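Local coordinates for protein Exo-1,3/1,4-beta-glucanase (Pseudoalteromonas sp., PDB 3RRX) that probably hydrolyses beta-1,3- and beta-1,4-linked glucans from the chain end, as an exo-acting glucanase of glycoside hydrolase family 3, at residues Thr122-Asn127 with Thr388-Ala393; Arg395-Leu400 with Ala549-Gly554. The protein carries 1 engineered substitution. All coordinates share one frame; numbering follows the deposited sequence.

Overall arrangement
The two contacts of this family 3 hydrolase have centres 10 Å apart and both use helix 384-397. Interaction 1 packs loop 122-127, which follows strand 106-110 of the TIM-barrel-like N-terminal domain, on the middle of that helix. Interaction 2 lies within the sheet of the C-terminal domain: it pairs the start of strand 399-403, just past the helix end, with strand 546-551, and helix 127-133 touches it through A132. Along the chain they come in series: 122-127 and 388-393 first, then 395-400 and 549-554. The two contacts also touch each other, since H126 N probably hydrogen-bonds to L552 O. Barrel loop, helix and sheet edge are thus tied together.

Interaction 1: residues Thr122-Asn127 with Thr388-Ala393; sequences TLFPHN and TLAREA
At the junction of the two domains of the family 3 fold, a loop that follows barrel strand 106-110 packs on helix 384-397, and the contact is entirely apolar. A390 is the centre of it: its methyl CB lies 3.5 Å from CD1 of the F124 ring, and T122 CG2 reaches the same methyl at 4.0 Å. Atoms CD1 and CE1 of the F124 ring are the ones that touch the helix, with A390 CB approaching obliquely and L389 CD2 meeting CE1 at 3.9 Å. T122 CG2 also sits above one face of that ring, off toward the rim. With OG1 of T122 beside the backbone N (chi1 -59°), where E149 hydrogen-bonds it, CG2 is left anti to the N and reaches A390. One turn further along the helix, A393 CB lies 3.8 Å from both CG and CD of P125, so the small alanines let the loop backbone come close; the CA atoms of F124 and A390 are 5.2 Å apart. Replacing F124 with an alanine would probably leave the A390 methyl and L389 CD2 without their aromatic partner and open a gap beside the helix. Around this patch, helix 136-151 supplies A145 against F124 and L138 and R141 against L389, while L130 of helix 127-133 packs on both P125 and A393.

Interaction 2: residues Arg395-Leu400 with Ala549-Gly554; sequences RKSLVL and AAWLPG
V399 CG2 lies in the plane of the W551 indole at its edge, 3.9 Å from NE1, while A549 CB rests above one face of the same ring, toward the rim. V399 and A549 are a hydrogen-bonded antiparallel pair, joining edge strand 399-403 to strand 546-551 in the mixed sheet of the C-terminal domain. On the other side of the backbone L398 CD2 meets A550 CB at 3.8 Å; with chi1 at -47°, CG stands beside the backbone N and the branch swings across to that methyl. Helix 127-133 closes over the indole side through A132, which touches both V399 and W551.

The pair is gripped by two backbone bonds: V399 N to A549 O, 2.9 Å and nearly straight at 174°, and A549 N to V399 O at 2.8 Å. The A549 carbonyl also takes a CA-H contact from L398. Toward the helix end the indole N-H of W551 makes a weak, bent bond to S397 O, 3.0 Å from NE1. S397 OG, which is hydrogen-bonded to V394 O, receives a water that also donates to A550 O, 2.8 Å from that oxygen.

Interaction 1: residues Thr122-Asn127 with Thr388-Ala393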
ATOM      1  N   THR A 122      -4.051   1.186 -12.862  1.00 13.33           N
ATOM      2  CA  THR A 122      -3.235  -0.024 -12.809  1.00 12.99           C
ATOM      3  C   THR A 122      -3.093  -0.483 -11.359  1.00 12.60           C
ATOM      4  O   THR A 122      -2.784   0.320 -10.485  1.00 14.15           O
ATOM      5  CB  THR A 122      -1.830   0.237 -13.362  1.00 15.81           C
ATOM      6  OG1 THR A 122      -1.929   0.681 -14.724  1.00 16.53           O
ATOM      7  CG2 THR A 122      -0.989  -1.034 -13.298  1.00 13.78           C
ATOM      8  N   LEU A 123      -3.327  -1.765 -11.088  1.00 11.79           N
ATOM      9  CA  LEU A 123      -3.112  -2.279  -9.737  1.00 11.85           C
ATOM     10  C   LEU A 123      -1.853  -3.144  -9.689  1.00 12.85           C
ATOM     11  O   LEU A 123      -1.804  -4.227 -10.277  1.00 13.19           O
ATOM     12  CB  LEU A 123      -4.340  -3.055  -9.237  1.00 12.28           C
ATOM     13  CG  LEU A 123      -5.669  -2.281  -9.222  1.00 11.45           C
ATOM     14  CD1 LEU A 123      -6.854  -3.193  -8.874  1.00 13.60           C
ATOM     15  CD2 LEU A 123      -5.601  -1.069  -8.256  1.00 14.07           C
ATOM     16  N   PHE A 124      -0.824  -2.650  -9.004  1.00 11.86           N
ATOM     17  CA  PHE A 124       0.409  -3.404  -8.849  1.00 10.91           C
ATOM     18  C   PHE A 124       0.225  -4.467  -7.764  1.00 10.06           C
ATOM     19  O   PHE A 124      -0.707  -4.389  -6.968  1.00 10.14           O
ATOM     20  CB  PHE A 124       1.576  -2.455  -8.531  1.00 10.35           C
ATOM     21  CG  PHE A 124       1.835  -1.452  -9.622  1.00 11.00           C
ATOM     22  CD1 PHE A 124       2.632  -1.783 -10.707  1.00 11.90           C
ATOM     23  CD2 PHE A 124       1.250  -0.200  -9.584  1.00 12.82           C
ATOM     24  CE1 PHE A 124       2.858  -0.877 -11.728  1.00 12.17           C
ATOM     25  CE2 PHE A 124       1.467   0.716 -10.604  1.00 14.84           C
ATOM     26  CZ  PHE A 124       2.266   0.374 -11.682  1.00 11.54           C
ATOM     27  N   PRO A 125       1.111  -5.469  -7.736  1.00 11.56           N
ATOM     28  CA  PRO A 125       1.076  -6.417  -6.617  1.00 10.68           C
ATOM     29  C   PRO A 125       1.171  -5.656  -5.300  1.00 11.88           C
ATOM     30  O   PRO A 125       1.853  -4.630  -5.236  1.00 11.67           O
ATOM     31  CB  PRO A 125       2.348  -7.244  -6.821  1.00 10.43           C
ATOM     32  CG  PRO A 125       2.602  -7.185  -8.287  1.00  9.27           C
ATOM     33  CD  PRO A 125       2.172  -5.789  -8.707  1.00 12.13           C
ATOM     34  N   HIS A 126       0.478  -6.131  -4.271  1.00 10.51           N
ATOM     35  CA  HIS A 126       0.640  -5.552  -2.947  1.00 12.59           C
ATOM     36  C   HIS A 126       2.071  -5.775  -2.487  1.00  9.73           C
ATOM     37  O   HIS A 126       2.780  -6.614  -3.041  1.00 10.04           O
ATOM     38  CB  HIS A 126      -0.360  -6.133  -1.948  1.00  8.51           C
ATOM     39  CG  HIS A 126      -1.681  -5.422  -1.942  1.00 13.11           C
ATOM     40  ND1 HIS A 126      -1.800  -4.087  -1.618  1.00 11.81           N
ATOM     41  CD2 HIS A 126      -2.933  -5.856  -2.228  1.00 11.82           C
ATOM     42  CE1 HIS A 126      -3.071  -3.735  -1.683  1.00 12.84           C
ATOM     43  NE2 HIS A 126      -3.779  -4.785  -2.064  1.00 12.16           N
ATOM     44  N   ASN A 127       2.481  -5.016  -1.475  1.00  8.60           N
ATOM     45  CA  ASN A 127       3.877  -4.961  -1.037  1.00 10.14           C
ATOM     46  C   ASN A 127       4.544  -6.295  -0.691  1.00  9.94           C
ATOM     47  O   ASN A 127       5.729  -6.488  -0.966  1.00 10.22           O
ATOM     48  CB  ASN A 127       4.013  -3.997   0.153  1.00  7.68           C
ATOM     49  CG  ASN A 127       4.062  -2.542  -0.283  1.00 13.50           C
ATOM     50  OD1 ASN A 127       3.838  -2.236  -1.449  1.00 12.43           O
ATOM     51  ND2 ASN A 127       4.380  -1.641   0.651  1.00 13.21           N
ATOM     52  N   THR A 388       2.374  -3.324 -18.343  1.00 14.52           N
ATOM     53  CA  THR A 388       3.547  -4.124 -18.677  1.00 19.08           C
ATOM     54  C   THR A 388       4.539  -4.179 -17.508  1.00 17.41           C
ATOM     55  O   THR A 388       5.125  -5.225 -17.214  1.00 15.61           O
ATOM     56  CB  THR A 388       4.244  -3.580 -19.932  1.00 22.40           C
ATOM     57  OG1 THR A 388       3.368  -3.738 -21.058  1.00 21.18           O
ATOM     58  CG2 THR A 388       5.533  -4.344 -20.197  1.00 25.31           C
ATOM     59  N   LEU A 389       4.730  -3.039 -16.854  1.00 14.32           N
ATOM     60  CA  LEU A 389       5.537  -2.963 -15.638  1.00 13.08           C
ATOM     61  C   LEU A 389       4.964  -3.837 -14.519  1.00 15.11           C
ATOM     62  O   LEU A 389       5.696  -4.574 -13.839  1.00 14.87           O
ATOM     63  CB  LEU A 389       5.634  -1.502 -15.178  1.00 13.99           C
ATOM     64  CG  LEU A 389       6.274  -1.226 -13.811  1.00 15.15           C
ATOM     65  CD1 LEU A 389       7.719  -1.691 -13.800  1.00 16.22           C
ATOM     66  CD2 LEU A 389       6.182   0.267 -13.491  1.00 11.96           C
ATOM     67  N   ALA A 390       3.650  -3.753 -14.321  1.00 14.04           N
ATOM     68  CA  ALA A 390       2.986  -4.525 -13.272  1.00 13.43           C
ATOM     69  C   ALA A 390       3.076  -6.024 -13.534  1.00 12.22           C
ATOM     70  O   ALA A 390       3.258  -6.815 -12.608  1.00 11.34           O
ATOM     71  CB  ALA A 390       1.513  -4.087 -13.132  1.00 12.59           C
ATOM     72  N   ARG A 391       2.938  -6.410 -14.799  1.00 12.91           N
ATOM     73  CA  ARG A 391       3.065  -7.807 -15.199  1.00 14.18           C
ATOM     74  C   ARG A 391       4.455  -8.347 -14.864  1.00 14.24           C
ATOM     75  O   ARG A 391       4.596  -9.481 -14.396  1.00 13.63           O
ATOM     76  CB  ARG A 391       2.761  -7.939 -16.693  1.00 16.09           C
ATOM     77  CG  ARG A 391       2.708  -9.357 -17.217  1.00 16.62           C
ATOM     78  CD  ARG A 391       2.183  -9.351 -18.652  1.00 21.11           C
ATOM     79  NE  ARG A 391       2.398 -10.613 -19.353  1.00 18.81           N
ATOM     80  CZ  ARG A 391       1.957 -10.854 -20.589  1.00 23.86           C
ATOM     81  NH1 ARG A 391       1.266  -9.926 -21.241  1.00 21.24           N
ATOM     82  NH2 ARG A 391       2.204 -12.019 -21.172  1.00 17.84           N
ATOM     83  N   GLU A 392       5.478  -7.528 -15.102  1.00 14.91           N
ATOM     84  CA  GLU A 392       6.844  -7.863 -14.707  1.00 14.36           C
ATOM     85  C   GLU A 392       6.903  -8.062 -13.197  1.00 14.54           C
ATOM     86  O   GLU A 392       7.499  -9.026 -12.705  1.00 14.27           O
ATOM     87  CB  GLU A 392       7.817  -6.751 -15.121  1.00 15.32           C
ATOM     88  CG  GLU A 392       9.264  -6.947 -14.632  1.00 14.52           C
ATOM     89  CD  GLU A 392      10.128  -5.699 -14.831  1.00 20.01           C
ATOM     90  OE1 GLU A 392       9.710  -4.793 -15.581  1.00 20.75           O
ATOM     91  OE2 GLU A 392      11.227  -5.617 -14.239  1.00 21.65           O
ATOM     92  N   ALA A 393       6.275  -7.152 -12.456  1.00 12.74           N
ATOM     93  CA  ALA A 393       6.274  -7.259 -10.999  1.00 11.58           C
ATOM     94  C   ALA A 393       5.581  -8.537 -10.544  1.00 11.93           C
ATOM     95  O   ALA A 393       6.042  -9.199  -9.612  1.00 13.33           O
ATOM     96  CB  ALA A 393       5.630  -6.045 -10.367  1.00 10.78           C
TER

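Interaction 2: residues Arg395-Leu400 with Ala549-Gly554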
ATOM      1  N   ARG A 395       5.411 -11.409 -12.225  1.00 11.46           N
ATOM      2  CA  ARG A 395       6.314 -12.528 -12.509  1.00 12.86           C
ATOM      3  C   ARG A 395       7.383 -12.669 -11.441  1.00 13.44           C
ATOM      4  O   ARG A 395       7.719 -13.775 -11.020  1.00 14.05           O
ATOM      5  CB  ARG A 395       7.008 -12.349 -13.860  1.00 14.54           C
ATOM      6  CG  ARG A 395       6.095 -12.427 -15.076  1.00 14.54           C
ATOM      7  CD  ARG A 395       6.922 -12.563 -16.354  1.00 15.14           C
ATOM      8  NE  ARG A 395       7.718 -11.367 -16.645  1.00 16.03           N
ATOM      9  CZ  ARG A 395       7.331 -10.412 -17.486  1.00 19.04           C
ATOM     10  NH1 ARG A 395       6.168 -10.524 -18.113  1.00 19.83           N
ATOM     11  NH2 ARG A 395       8.103  -9.359 -17.713  1.00 19.11           N
ATOM     12  N   LYS A 396       7.922 -11.538 -11.009  1.00 14.89           N
ATOM     13  CA  LYS A 396       9.027 -11.533 -10.058  1.00 13.36           C
ATOM     14  C   LYS A 396       8.579 -11.775  -8.613  1.00 13.10           C
ATOM     15  O   LYS A 396       9.387 -12.151  -7.763  1.00 12.85           O
ATOM     16  CB  LYS A 396       9.807 -10.219 -10.173  1.00 12.65           C
ATOM     17  CG  LYS A 396      10.542 -10.077 -11.501  1.00 16.25           C
ATOM     18  CD  LYS A 396      11.322  -8.770 -11.585  1.00 16.01           C
ATOM     19  CE  LYS A 396      12.215  -8.746 -12.827  1.00 20.78           C
ATOM     20  NZ  LYS A 396      12.918  -7.437 -12.962  1.00 21.61           N
ATOM     21  N   SER A 397       7.295 -11.562  -8.340  1.00 12.49           N
ATOM     22  CA  SER A 397       6.768 -11.707  -6.983  1.00 12.26           C
ATOM     23  C   SER A 397       6.472 -13.168  -6.601  1.00 12.53           C
ATOM     24  O   SER A 397       6.415 -13.501  -5.413  1.00 13.28           O
ATOM     25  CB  SER A 397       5.483 -10.887  -6.823  1.00 12.80           C
ATOM     26  OG  SER A 397       4.410 -11.504  -7.529  1.00 12.29           O
ATOM     27  N   LEU A 398       6.259 -14.031  -7.594  1.00 10.86           N
ATOM     28  CA  LEU A 398       5.800 -15.395  -7.322  1.00 10.17           C
ATOM     29  C   LEU A 398       6.898 -16.197  -6.630  1.00 14.15           C
ATOM     30  O   LEU A 398       8.060 -16.123  -7.021  1.00 13.44           O
ATOM     31  CB  LEU A 398       5.389 -16.124  -8.613  1.00 13.23           C
ATOM     32  CG  LEU A 398       4.484 -15.410  -9.635  1.00 14.78           C
ATOM     33  CD1 LEU A 398       4.184 -16.343 -10.824  1.00 15.42           C
ATOM     34  CD2 LEU A 398       3.187 -14.965  -8.988  1.00 10.66           C
ATOM     35  N   VAL A 399       6.525 -16.967  -5.611  1.00 10.89           N
ATOM     36  CA  VAL A 399       7.483 -17.831  -4.942  1.00 12.95           C
ATOM     37  C   VAL A 399       7.053 -19.290  -5.093  1.00 15.01           C
ATOM     38  O   VAL A 399       5.949 -19.679  -4.691  1.00 13.85           O
ATOM     39  CB  VAL A 399       7.668 -17.468  -3.451  1.00 12.40           C
ATOM     40  CG1 VAL A 399       8.639 -18.435  -2.785  1.00 13.27           C
ATOM     41  CG2 VAL A 399       8.181 -16.025  -3.303  1.00 12.62           C
ATOM     42  N   LEU A 400       7.927 -20.090  -5.696  1.00 13.85           N
ATOM     43  CA  LEU A 400       7.665 -21.516  -5.873  1.00 12.32           C
ATOM     44  C   LEU A 400       8.064 -22.274  -4.598  1.00 12.98           C
ATOM     45  O   LEU A 400       9.247 -22.395  -4.289  1.00 14.73           O
ATOM     46  CB  LEU A 400       8.439 -22.034  -7.096  1.00 11.56           C
ATOM     47  CG  LEU A 400       8.294 -23.509  -7.493  1.00 13.17           C
ATOM     48  CD1 LEU A 400       6.847 -23.817  -7.860  1.00 11.82           C
ATOM     49  CD2 LEU A 400       9.213 -23.826  -8.667  1.00 13.15           C
ATOM     50  N   ALA A 549       3.186 -19.546  -4.110  1.00  9.69           N
ATOM     51  CA  ALA A 549       2.694 -18.402  -3.360  1.00 11.26           C
ATOM     52  C   ALA A 549       2.677 -17.211  -4.309  1.00 11.61           C
ATOM     53  O   ALA A 549       3.733 -16.712  -4.701  1.00 11.46           O
ATOM     54  CB  ALA A 549       3.585 -18.115  -2.153  1.00 10.53           C
ATOM     55  N   ALA A 550       1.479 -16.776  -4.690  1.00  9.63           N
ATOM     56  CA  ALA A 550       1.331 -15.681  -5.649  1.00  9.23           C
ATOM     57  C   ALA A 550       0.958 -14.360  -4.972  1.00  9.91           C
ATOM     58  O   ALA A 550       0.873 -13.319  -5.630  1.00 12.22           O
ATOM     59  CB  ALA A 550       0.285 -16.053  -6.741  1.00  9.20           C
ATOM     60  N   TRP A 551       0.709 -14.409  -3.666  1.00 11.15           N
ATOM     61  CA  TRP A 551       0.407 -13.198  -2.892  1.00 11.20           C
ATOM     62  C   TRP A 551      -0.860 -12.530  -3.438  1.00 11.12           C
ATOM     63  O   TRP A 551      -1.848 -13.219  -3.689  1.00 12.31           O
ATOM     64  CB  TRP A 551       1.620 -12.250  -2.865  1.00 11.30           C
ATOM     65  CG  TRP A 551       2.918 -13.008  -2.583  1.00 10.23           C
ATOM     66  CD1 TRP A 551       3.957 -13.205  -3.450  1.00 11.14           C
ATOM     67  CD2 TRP A 551       3.277 -13.688  -1.365  1.00 11.08           C
ATOM     68  NE1 TRP A 551       4.954 -13.936  -2.834  1.00 11.31           N
ATOM     69  CE2 TRP A 551       4.555 -14.253  -1.560  1.00 10.26           C
ATOM     70  CE3 TRP A 551       2.642 -13.868  -0.128  1.00  9.59           C
ATOM     71  CZ2 TRP A 551       5.205 -15.004  -0.569  1.00 11.40           C
ATOM     72  CZ3 TRP A 551       3.297 -14.607   0.866  1.00 11.21           C
ATOM     73  CH2 TRP A 551       4.569 -15.156   0.639  1.00 13.70           C
ATOM     74  N   LEU A 552      -0.849 -11.211  -3.601  1.00 10.06           N
ATOM     75  CA  LEU A 552      -1.994 -10.498  -4.166  1.00 10.61           C
ATOM     76  C   LEU A 552      -1.523  -9.726  -5.390  1.00 10.95           C
ATOM     77  O   LEU A 552      -1.256  -8.528  -5.306  1.00 10.67           O
ATOM     78  CB  LEU A 552      -2.602  -9.536  -3.131  1.00 10.82           C
ATOM     79  CG  LEU A 552      -3.117 -10.234  -1.869  1.00 10.80           C
ATOM     80  CD1 LEU A 552      -3.429  -9.241  -0.748  1.00 10.60           C
ATOM     81  CD2 LEU A 552      -4.330 -11.137  -2.179  1.00 11.46           C
ATOM     82  N   PRO A 553      -1.410 -10.417  -6.536  1.00 12.73           N
ATOM     83  CA  PRO A 553      -0.696  -9.891  -7.708  1.00  9.09           C
ATOM     84  C   PRO A 553      -1.268  -8.635  -8.373  1.00 11.13           C
ATOM     85  O   PRO A 553      -0.527  -7.985  -9.112  1.00 12.76           O
ATOM     86  CB  PRO A 553      -0.710 -11.069  -8.693  1.00 13.68           C
ATOM     87  CG  PRO A 553      -1.769 -11.992  -8.203  1.00 15.65           C
ATOM     88  CD  PRO A 553      -1.835 -11.820  -6.725  1.00  9.21           C
ATOM     89  N   GLY A 554      -2.526  -8.283  -8.128  1.00  7.92           N
ATOM     90  CA  GLY A 554      -3.067  -7.063  -8.723  1.00  8.95           C
ATOM     91  C   GLY A 554      -3.764  -7.307 -10.057  1.00 13.22           C
ATOM     92  O   GLY A 554      -4.305  -8.383 -10.281  1.00 11.72           O
TER
HETATM   93  O   HOH W   1       2.106 -10.852  -6.141  1.00  9.51           O